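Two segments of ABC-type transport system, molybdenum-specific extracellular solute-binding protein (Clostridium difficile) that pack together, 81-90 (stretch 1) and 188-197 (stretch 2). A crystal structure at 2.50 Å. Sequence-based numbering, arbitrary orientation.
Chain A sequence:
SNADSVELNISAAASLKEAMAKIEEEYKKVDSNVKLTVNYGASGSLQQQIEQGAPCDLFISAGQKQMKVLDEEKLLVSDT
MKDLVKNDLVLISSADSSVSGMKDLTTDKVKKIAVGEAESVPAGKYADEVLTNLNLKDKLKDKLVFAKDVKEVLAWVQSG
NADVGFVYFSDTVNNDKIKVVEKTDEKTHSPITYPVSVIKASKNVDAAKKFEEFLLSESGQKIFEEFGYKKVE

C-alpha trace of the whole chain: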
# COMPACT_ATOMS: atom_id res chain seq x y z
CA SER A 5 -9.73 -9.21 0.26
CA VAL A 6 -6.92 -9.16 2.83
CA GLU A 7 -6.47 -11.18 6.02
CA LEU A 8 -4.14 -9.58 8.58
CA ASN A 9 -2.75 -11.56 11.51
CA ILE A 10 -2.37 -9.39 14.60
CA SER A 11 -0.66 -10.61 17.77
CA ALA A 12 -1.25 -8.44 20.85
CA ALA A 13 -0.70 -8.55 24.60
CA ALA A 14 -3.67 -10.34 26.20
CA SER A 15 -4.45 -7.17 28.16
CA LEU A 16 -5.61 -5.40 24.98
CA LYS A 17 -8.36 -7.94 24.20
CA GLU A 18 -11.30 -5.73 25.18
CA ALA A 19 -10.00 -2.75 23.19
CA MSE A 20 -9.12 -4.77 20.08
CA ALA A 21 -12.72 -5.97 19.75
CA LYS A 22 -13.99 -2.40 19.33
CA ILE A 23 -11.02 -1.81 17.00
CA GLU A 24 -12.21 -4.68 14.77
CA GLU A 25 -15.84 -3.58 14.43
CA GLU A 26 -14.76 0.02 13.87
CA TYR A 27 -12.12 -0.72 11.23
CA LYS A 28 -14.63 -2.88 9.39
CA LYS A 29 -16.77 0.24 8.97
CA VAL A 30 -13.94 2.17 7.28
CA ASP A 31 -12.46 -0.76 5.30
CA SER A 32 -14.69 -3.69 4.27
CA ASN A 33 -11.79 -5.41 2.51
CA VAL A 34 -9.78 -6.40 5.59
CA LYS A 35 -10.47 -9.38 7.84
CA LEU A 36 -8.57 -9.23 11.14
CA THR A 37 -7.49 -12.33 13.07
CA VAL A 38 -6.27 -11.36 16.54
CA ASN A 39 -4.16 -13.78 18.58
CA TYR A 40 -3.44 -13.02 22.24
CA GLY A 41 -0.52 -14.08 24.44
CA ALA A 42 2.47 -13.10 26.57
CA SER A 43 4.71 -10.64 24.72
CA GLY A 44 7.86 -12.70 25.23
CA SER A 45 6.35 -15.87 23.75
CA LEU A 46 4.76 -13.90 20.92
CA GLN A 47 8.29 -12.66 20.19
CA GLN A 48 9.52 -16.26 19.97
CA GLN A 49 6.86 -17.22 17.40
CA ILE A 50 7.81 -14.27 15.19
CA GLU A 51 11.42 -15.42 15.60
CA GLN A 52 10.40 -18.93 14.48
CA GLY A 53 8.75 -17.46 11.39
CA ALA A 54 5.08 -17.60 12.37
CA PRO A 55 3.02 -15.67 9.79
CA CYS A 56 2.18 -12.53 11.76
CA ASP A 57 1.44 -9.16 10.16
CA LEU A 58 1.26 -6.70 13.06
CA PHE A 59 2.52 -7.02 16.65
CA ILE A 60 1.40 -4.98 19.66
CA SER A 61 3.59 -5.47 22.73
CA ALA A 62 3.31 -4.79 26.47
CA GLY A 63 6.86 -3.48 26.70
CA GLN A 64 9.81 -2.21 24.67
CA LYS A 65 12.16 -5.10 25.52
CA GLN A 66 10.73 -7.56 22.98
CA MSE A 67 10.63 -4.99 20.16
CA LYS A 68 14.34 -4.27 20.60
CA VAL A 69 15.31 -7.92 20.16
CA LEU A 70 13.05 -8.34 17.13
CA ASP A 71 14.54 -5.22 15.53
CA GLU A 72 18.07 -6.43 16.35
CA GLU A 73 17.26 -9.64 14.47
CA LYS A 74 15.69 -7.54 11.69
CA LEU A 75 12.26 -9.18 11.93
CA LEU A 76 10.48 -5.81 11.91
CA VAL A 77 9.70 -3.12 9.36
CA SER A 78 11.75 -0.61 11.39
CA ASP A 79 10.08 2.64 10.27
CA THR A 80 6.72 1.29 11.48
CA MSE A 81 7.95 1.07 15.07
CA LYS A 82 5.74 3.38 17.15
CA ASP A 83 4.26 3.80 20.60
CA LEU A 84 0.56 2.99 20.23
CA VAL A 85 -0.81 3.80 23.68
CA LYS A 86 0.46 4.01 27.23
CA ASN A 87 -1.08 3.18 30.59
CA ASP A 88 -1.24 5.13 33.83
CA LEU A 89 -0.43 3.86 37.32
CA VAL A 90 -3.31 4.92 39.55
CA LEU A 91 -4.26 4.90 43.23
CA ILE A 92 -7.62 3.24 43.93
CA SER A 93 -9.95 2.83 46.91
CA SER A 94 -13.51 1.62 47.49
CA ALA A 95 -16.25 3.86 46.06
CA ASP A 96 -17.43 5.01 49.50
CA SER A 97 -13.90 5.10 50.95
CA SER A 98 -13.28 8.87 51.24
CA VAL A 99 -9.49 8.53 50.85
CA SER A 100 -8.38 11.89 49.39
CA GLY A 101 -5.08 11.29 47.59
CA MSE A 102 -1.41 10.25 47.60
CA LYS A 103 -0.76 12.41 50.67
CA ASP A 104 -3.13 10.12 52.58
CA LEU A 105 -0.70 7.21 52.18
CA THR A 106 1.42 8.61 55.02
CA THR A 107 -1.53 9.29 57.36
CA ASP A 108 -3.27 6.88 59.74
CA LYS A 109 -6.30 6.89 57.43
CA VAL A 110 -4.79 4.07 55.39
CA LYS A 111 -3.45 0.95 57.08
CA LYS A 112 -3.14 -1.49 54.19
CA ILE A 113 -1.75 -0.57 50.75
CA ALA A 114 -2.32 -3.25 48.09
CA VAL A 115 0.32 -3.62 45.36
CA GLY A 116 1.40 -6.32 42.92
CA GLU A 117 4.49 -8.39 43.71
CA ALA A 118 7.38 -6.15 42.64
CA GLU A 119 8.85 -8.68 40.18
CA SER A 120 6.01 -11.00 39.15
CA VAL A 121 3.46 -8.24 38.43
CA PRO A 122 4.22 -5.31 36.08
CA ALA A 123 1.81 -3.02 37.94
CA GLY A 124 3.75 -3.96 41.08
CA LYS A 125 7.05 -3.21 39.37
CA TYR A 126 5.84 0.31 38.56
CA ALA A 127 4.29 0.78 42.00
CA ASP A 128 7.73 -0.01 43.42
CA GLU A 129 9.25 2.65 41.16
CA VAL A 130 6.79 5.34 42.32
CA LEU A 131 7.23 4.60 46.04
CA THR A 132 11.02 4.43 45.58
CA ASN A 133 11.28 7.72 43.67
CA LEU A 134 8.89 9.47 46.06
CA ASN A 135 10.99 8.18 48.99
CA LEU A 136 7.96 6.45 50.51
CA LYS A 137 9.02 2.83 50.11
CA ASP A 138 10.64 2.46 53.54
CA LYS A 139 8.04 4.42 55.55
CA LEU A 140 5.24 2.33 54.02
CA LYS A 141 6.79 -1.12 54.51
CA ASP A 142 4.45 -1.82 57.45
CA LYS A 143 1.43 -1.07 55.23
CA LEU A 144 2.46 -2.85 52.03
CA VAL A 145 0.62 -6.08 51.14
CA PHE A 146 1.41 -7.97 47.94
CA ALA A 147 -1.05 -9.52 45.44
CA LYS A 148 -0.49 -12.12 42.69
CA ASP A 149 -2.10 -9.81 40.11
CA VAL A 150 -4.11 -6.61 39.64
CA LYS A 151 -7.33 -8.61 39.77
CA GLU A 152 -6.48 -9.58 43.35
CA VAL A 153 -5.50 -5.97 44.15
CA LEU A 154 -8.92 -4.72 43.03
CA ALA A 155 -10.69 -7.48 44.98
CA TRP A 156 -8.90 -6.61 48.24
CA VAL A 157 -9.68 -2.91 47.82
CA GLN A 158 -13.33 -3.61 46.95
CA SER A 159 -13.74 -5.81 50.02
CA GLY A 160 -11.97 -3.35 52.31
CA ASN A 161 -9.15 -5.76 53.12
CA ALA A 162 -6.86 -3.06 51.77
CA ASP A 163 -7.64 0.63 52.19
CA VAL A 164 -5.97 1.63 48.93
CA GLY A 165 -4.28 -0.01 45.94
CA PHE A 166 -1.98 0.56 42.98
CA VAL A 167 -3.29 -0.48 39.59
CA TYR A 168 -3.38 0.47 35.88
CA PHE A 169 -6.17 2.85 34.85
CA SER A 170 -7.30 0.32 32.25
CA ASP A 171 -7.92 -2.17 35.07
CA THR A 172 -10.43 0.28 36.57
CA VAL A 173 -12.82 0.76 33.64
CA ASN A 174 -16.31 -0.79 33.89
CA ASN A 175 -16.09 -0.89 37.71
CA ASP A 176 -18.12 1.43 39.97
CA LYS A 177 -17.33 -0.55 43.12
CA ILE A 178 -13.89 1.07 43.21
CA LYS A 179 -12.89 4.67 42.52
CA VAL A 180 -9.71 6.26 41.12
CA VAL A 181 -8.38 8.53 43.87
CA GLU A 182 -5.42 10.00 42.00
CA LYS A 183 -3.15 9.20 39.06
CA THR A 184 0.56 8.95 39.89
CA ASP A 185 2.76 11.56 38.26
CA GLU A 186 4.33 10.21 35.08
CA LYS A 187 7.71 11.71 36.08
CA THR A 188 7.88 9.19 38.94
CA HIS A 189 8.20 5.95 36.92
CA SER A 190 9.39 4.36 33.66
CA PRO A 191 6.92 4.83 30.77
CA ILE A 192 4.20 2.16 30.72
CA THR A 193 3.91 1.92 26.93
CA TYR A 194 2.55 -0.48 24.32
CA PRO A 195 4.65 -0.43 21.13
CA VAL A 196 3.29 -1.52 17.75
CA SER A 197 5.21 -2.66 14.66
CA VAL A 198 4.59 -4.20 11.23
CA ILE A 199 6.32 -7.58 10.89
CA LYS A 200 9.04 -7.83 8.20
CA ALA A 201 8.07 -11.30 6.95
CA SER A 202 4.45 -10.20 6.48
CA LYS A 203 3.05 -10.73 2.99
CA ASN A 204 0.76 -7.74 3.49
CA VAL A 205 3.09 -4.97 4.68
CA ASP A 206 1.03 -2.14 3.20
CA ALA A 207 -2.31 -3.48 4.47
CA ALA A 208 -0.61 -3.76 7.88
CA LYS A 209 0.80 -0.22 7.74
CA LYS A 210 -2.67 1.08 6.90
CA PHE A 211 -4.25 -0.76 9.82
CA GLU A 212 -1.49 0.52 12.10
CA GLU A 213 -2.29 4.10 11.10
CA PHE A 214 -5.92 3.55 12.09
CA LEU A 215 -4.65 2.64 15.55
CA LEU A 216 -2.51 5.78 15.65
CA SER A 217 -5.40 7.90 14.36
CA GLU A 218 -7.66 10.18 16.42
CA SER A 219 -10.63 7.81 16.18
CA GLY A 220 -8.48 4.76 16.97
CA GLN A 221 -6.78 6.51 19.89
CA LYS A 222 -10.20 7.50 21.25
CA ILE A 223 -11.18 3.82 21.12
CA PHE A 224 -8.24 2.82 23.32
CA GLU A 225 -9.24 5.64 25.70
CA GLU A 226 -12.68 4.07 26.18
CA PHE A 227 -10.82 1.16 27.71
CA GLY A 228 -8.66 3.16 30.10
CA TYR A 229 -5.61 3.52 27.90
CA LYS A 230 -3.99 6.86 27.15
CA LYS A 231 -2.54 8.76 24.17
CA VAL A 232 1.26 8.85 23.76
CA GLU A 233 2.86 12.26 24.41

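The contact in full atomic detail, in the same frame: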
# COMPACT_ATOMS: atom_id res chain seq x y z
N MSE A 81 7.88 1.17 13.62
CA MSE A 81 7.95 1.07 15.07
C MSE A 81 7.44 2.36 15.72
O MSE A 81 8.01 3.43 15.52
CB MSE A 81 9.37 0.77 15.54
CG MSE A 81 9.87 -0.60 15.09
SE MSE A 81 11.78 -0.88 15.37
CE MSE A 81 11.77 -1.16 17.29
N LYS A 82 6.36 2.24 16.49
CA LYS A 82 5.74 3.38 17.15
C LYS A 82 5.17 3.00 18.51
O LYS A 82 4.92 1.82 18.78
CB LYS A 82 4.62 3.96 16.29
CG LYS A 82 5.04 5.09 15.37
CD LYS A 82 5.00 4.68 13.91
CE LYS A 82 5.82 5.63 13.06
NZ LYS A 82 5.72 5.32 11.61
N ASP A 83 4.96 4.00 19.35
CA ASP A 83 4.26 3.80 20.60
C ASP A 83 2.77 4.01 20.37
O ASP A 83 2.34 5.13 20.07
CB ASP A 83 4.79 4.76 21.67
CG ASP A 83 6.21 4.44 22.08
OD1 ASP A 83 6.60 3.26 21.95
OD2 ASP A 83 6.93 5.36 22.52
N LEU A 84 2.00 2.93 20.48
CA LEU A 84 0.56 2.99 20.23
C LEU A 84 -0.15 3.76 21.34
O LEU A 84 -0.60 4.89 21.14
CB LEU A 84 0.00 1.57 20.10
CG LEU A 84 -1.47 1.44 19.75
CD1 LEU A 84 -1.78 2.38 18.61
CD2 LEU A 84 -1.79 0.00 19.37
N VAL A 85 -0.26 3.14 22.51
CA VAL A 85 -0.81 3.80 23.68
C VAL A 85 0.07 3.55 24.89
O VAL A 85 1.02 2.76 24.84
CB VAL A 85 -2.24 3.33 24.01
CG1 VAL A 85 -3.16 3.52 22.81
CG2 VAL A 85 -2.24 1.87 24.44
N LYS A 86 -0.24 4.23 25.98
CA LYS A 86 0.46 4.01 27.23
C LYS A 86 -0.56 3.90 28.35
O LYS A 86 -1.69 4.36 28.20
CB LYS A 86 1.46 5.14 27.51
CG LYS A 86 0.82 6.51 27.70
CD LYS A 86 1.86 7.63 27.87
CE LYS A 86 3.29 7.15 27.70
NZ LYS A 86 3.76 7.14 26.28
N ASN A 87 -0.17 3.29 29.46
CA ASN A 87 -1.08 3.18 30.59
C ASN A 87 -0.68 4.15 31.69
O ASN A 87 0.41 4.73 31.65
CB ASN A 87 -1.10 1.75 31.12
CG ASN A 87 -2.50 1.21 31.29
OD1 ASN A 87 -3.42 1.95 31.66
ND2 ASN A 87 -2.69 -0.07 31.00
N ASP A 88 -1.56 4.32 32.67
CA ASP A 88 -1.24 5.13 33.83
C ASP A 88 -1.32 4.29 35.10
O ASP A 88 -2.19 3.44 35.22
CB ASP A 88 -2.18 6.34 33.93
CG ASP A 88 -1.57 7.60 33.37
OD1 ASP A 88 -0.33 7.75 33.46
OD2 ASP A 88 -2.31 8.45 32.85
N LEU A 89 -0.39 4.53 36.02
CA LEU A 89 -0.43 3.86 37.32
C LEU A 89 -1.29 4.72 38.24
O LEU A 89 -0.98 5.89 38.48
CB LEU A 89 0.98 3.74 37.90
CG LEU A 89 1.37 2.50 38.72
CD1 LEU A 89 2.00 2.91 40.03
CD2 LEU A 89 0.20 1.59 38.97
N VAL A 90 -2.38 4.14 38.74
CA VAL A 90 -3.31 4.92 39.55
C VAL A 90 -3.49 4.38 40.96
O VAL A 90 -3.22 3.21 41.24
CB VAL A 90 -4.69 5.05 38.86
CG1 VAL A 90 -4.56 5.77 37.54
CG2 VAL A 90 -5.32 3.68 38.66
N THR A 188 7.45 10.02 37.81
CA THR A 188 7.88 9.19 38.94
C THR A 188 8.14 7.72 38.61
O THR A 188 8.47 6.94 39.50
CB THR A 188 6.86 9.28 40.09
OG1 THR A 188 5.61 8.73 39.68
CG2 THR A 188 6.65 10.73 40.51
N HIS A 189 7.98 7.34 37.34
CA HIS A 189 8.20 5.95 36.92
C HIS A 189 8.51 5.81 35.43
O HIS A 189 8.22 6.71 34.64
CB HIS A 189 7.01 5.07 37.30
CG HIS A 189 5.77 5.37 36.55
ND1 HIS A 189 4.86 6.38 36.94
CD2 HIS A 189 5.23 4.85 35.42
CE1 HIS A 189 3.88 6.42 36.10
NE2 HIS A 189 4.05 5.53 35.16
N SER A 190 9.09 4.67 35.06
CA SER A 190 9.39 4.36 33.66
C SER A 190 8.09 4.30 32.86
O SER A 190 7.08 3.82 33.36
CB SER A 190 10.12 3.03 33.57
OG SER A 190 10.51 2.73 32.25
N PRO A 191 8.12 4.80 31.61
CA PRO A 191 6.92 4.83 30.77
C PRO A 191 6.27 3.45 30.63
O PRO A 191 6.95 2.47 30.30
CB PRO A 191 7.46 5.28 29.41
CG PRO A 191 8.68 6.08 29.75
CD PRO A 191 9.29 5.38 30.93
N ILE A 192 4.97 3.39 30.88
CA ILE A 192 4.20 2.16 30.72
C ILE A 192 3.56 2.17 29.33
O ILE A 192 2.40 2.53 29.17
CB ILE A 192 3.09 2.04 31.79
CG1 ILE A 192 3.65 2.39 33.18
CG2 ILE A 192 2.48 0.65 31.80
CD1 ILE A 192 2.63 2.33 34.30
N THR A 193 4.33 1.76 28.32
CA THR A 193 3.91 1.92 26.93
C THR A 193 3.66 0.61 26.19
O THR A 193 4.23 -0.43 26.53
CB THR A 193 4.92 2.75 26.12
OG1 THR A 193 6.14 2.02 25.98
CG2 THR A 193 5.20 4.06 26.82
N TYR A 194 2.82 0.67 25.17
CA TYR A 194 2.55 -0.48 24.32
C TYR A 194 2.99 -0.15 22.90
O TYR A 194 2.32 0.59 22.18
CB TYR A 194 1.06 -0.84 24.36
CG TYR A 194 0.53 -1.16 25.75
CD1 TYR A 194 0.22 -0.14 26.64
CD2 TYR A 194 0.33 -2.47 26.16
CE1 TYR A 194 -0.26 -0.43 27.91
CE2 TYR A 194 -0.15 -2.76 27.43
CZ TYR A 194 -0.44 -1.73 28.30
OH TYR A 194 -0.92 -2.01 29.56
N PRO A 195 4.15 -0.70 22.48
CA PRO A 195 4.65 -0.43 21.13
C PRO A 195 3.98 -1.30 20.08
O PRO A 195 3.59 -2.44 20.38
CB PRO A 195 6.14 -0.79 21.23
CG PRO A 195 6.20 -1.83 22.30
CD PRO A 195 5.09 -1.52 23.28
N VAL A 196 3.84 -0.76 18.86
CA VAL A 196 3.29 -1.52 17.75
C VAL A 196 4.33 -1.55 16.63
O VAL A 196 5.13 -0.62 16.50
CB VAL A 196 1.96 -0.89 17.25
CG1 VAL A 196 2.19 0.51 16.69
CG2 VAL A 196 1.29 -1.76 16.19
N SER A 197 4.34 -2.61 15.83
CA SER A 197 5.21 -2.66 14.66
C SER A 197 4.66 -3.61 13.59
O SER A 197 4.03 -4.61 13.91
CB SER A 197 6.62 -3.10 15.05
OG SER A 197 7.48 -3.10 13.93
O HOH W 1 3.52 5.97 31.49

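The two segments lie at least 100 residues apart in sequence wherever they touch, and they pair as antiparallel strands. The angle between their N-to-C directions is 138°, so the strands run antiparallel but are 42° off exactly antiparallel. Together they bury 752 Å².

Backbone hydrogen bonds carry most of the pairing. Lys82 and Val196 form a reciprocal pair: Lys82 N donates to Val196 O at 3.1 Å, and Val196 N donates to Lys82 O at 2.8 Å. Both bonds are nearly straight. Further along, the exchange is no longer reciprocal between two residues. Leu84 N donates to Tyr194 O at 2.9 Å, with a bent angle of 141°, while Tyr194 N donates to Val85 O at 2.8 Å. Tyr194 therefore bonds to two successive residues. Leu84 has phi/psi of -70/-73, unlike its extended neighbours, and the register shifts by one residue here: Asp83 lies across from Pro195, but Lys86 lies across from Thr193. Between those pairs the first segment advances three residues and the second only two. Asn87 N also donates to Ile192 O, at 2.7 Å.

Pro195 has no amide hydrogen to donate. It sits opposite Asp83 in a non-hydrogen-bonded pair, where none is needed for the ladder. Two CA-H...O contacts supplement the bonds: Pro195 CA to Lys82 O at 3.3 Å, and Met81 CA to Val196 O at 3.6 Å.

One side-chain hydrogen bond crosses the contact. Asn87 ND2 donates to Tyr194 OH at 3.0 Å, approaching at the edge of the ring, near its plane. Within its own segment, Asn87 OD1 accepts from Asp88 N at 3.2 Å. The Asn87 side chain thus links the backbone N of Asp88 to the hydroxyl of Tyr194.

Three apolar side-chain pairs cross the contact. Val85 CG2 lies 3.9 Å from Tyr194 CD1, and both side chains project from the same face of the sheet. Leu84 points toward the other segment, placing its CB 4.2 Å from Val196 CG1. Past the paired strands, Leu89 CB is 4.2 Å from Ile192 CD1.

Two further approaches are plain van der Waals contacts. Leu89 CB is 4.3 Å from His189 CE1. Lys86 and Thr193 share the sheet face of Asp83 and Pro195; Lys86 NZ comes within 3.4 Å of Thr193 CG2. That amine is hydrogen-bonded elsewhere in the structure.

One water bridges the segments. It accepts from Ile192 N at 3.0 Å and donates a weak bond to Asn87 O at 3.4 Å. It joins backbone groups of the same two residues that are linked directly by Asn87 N and Ile192 O.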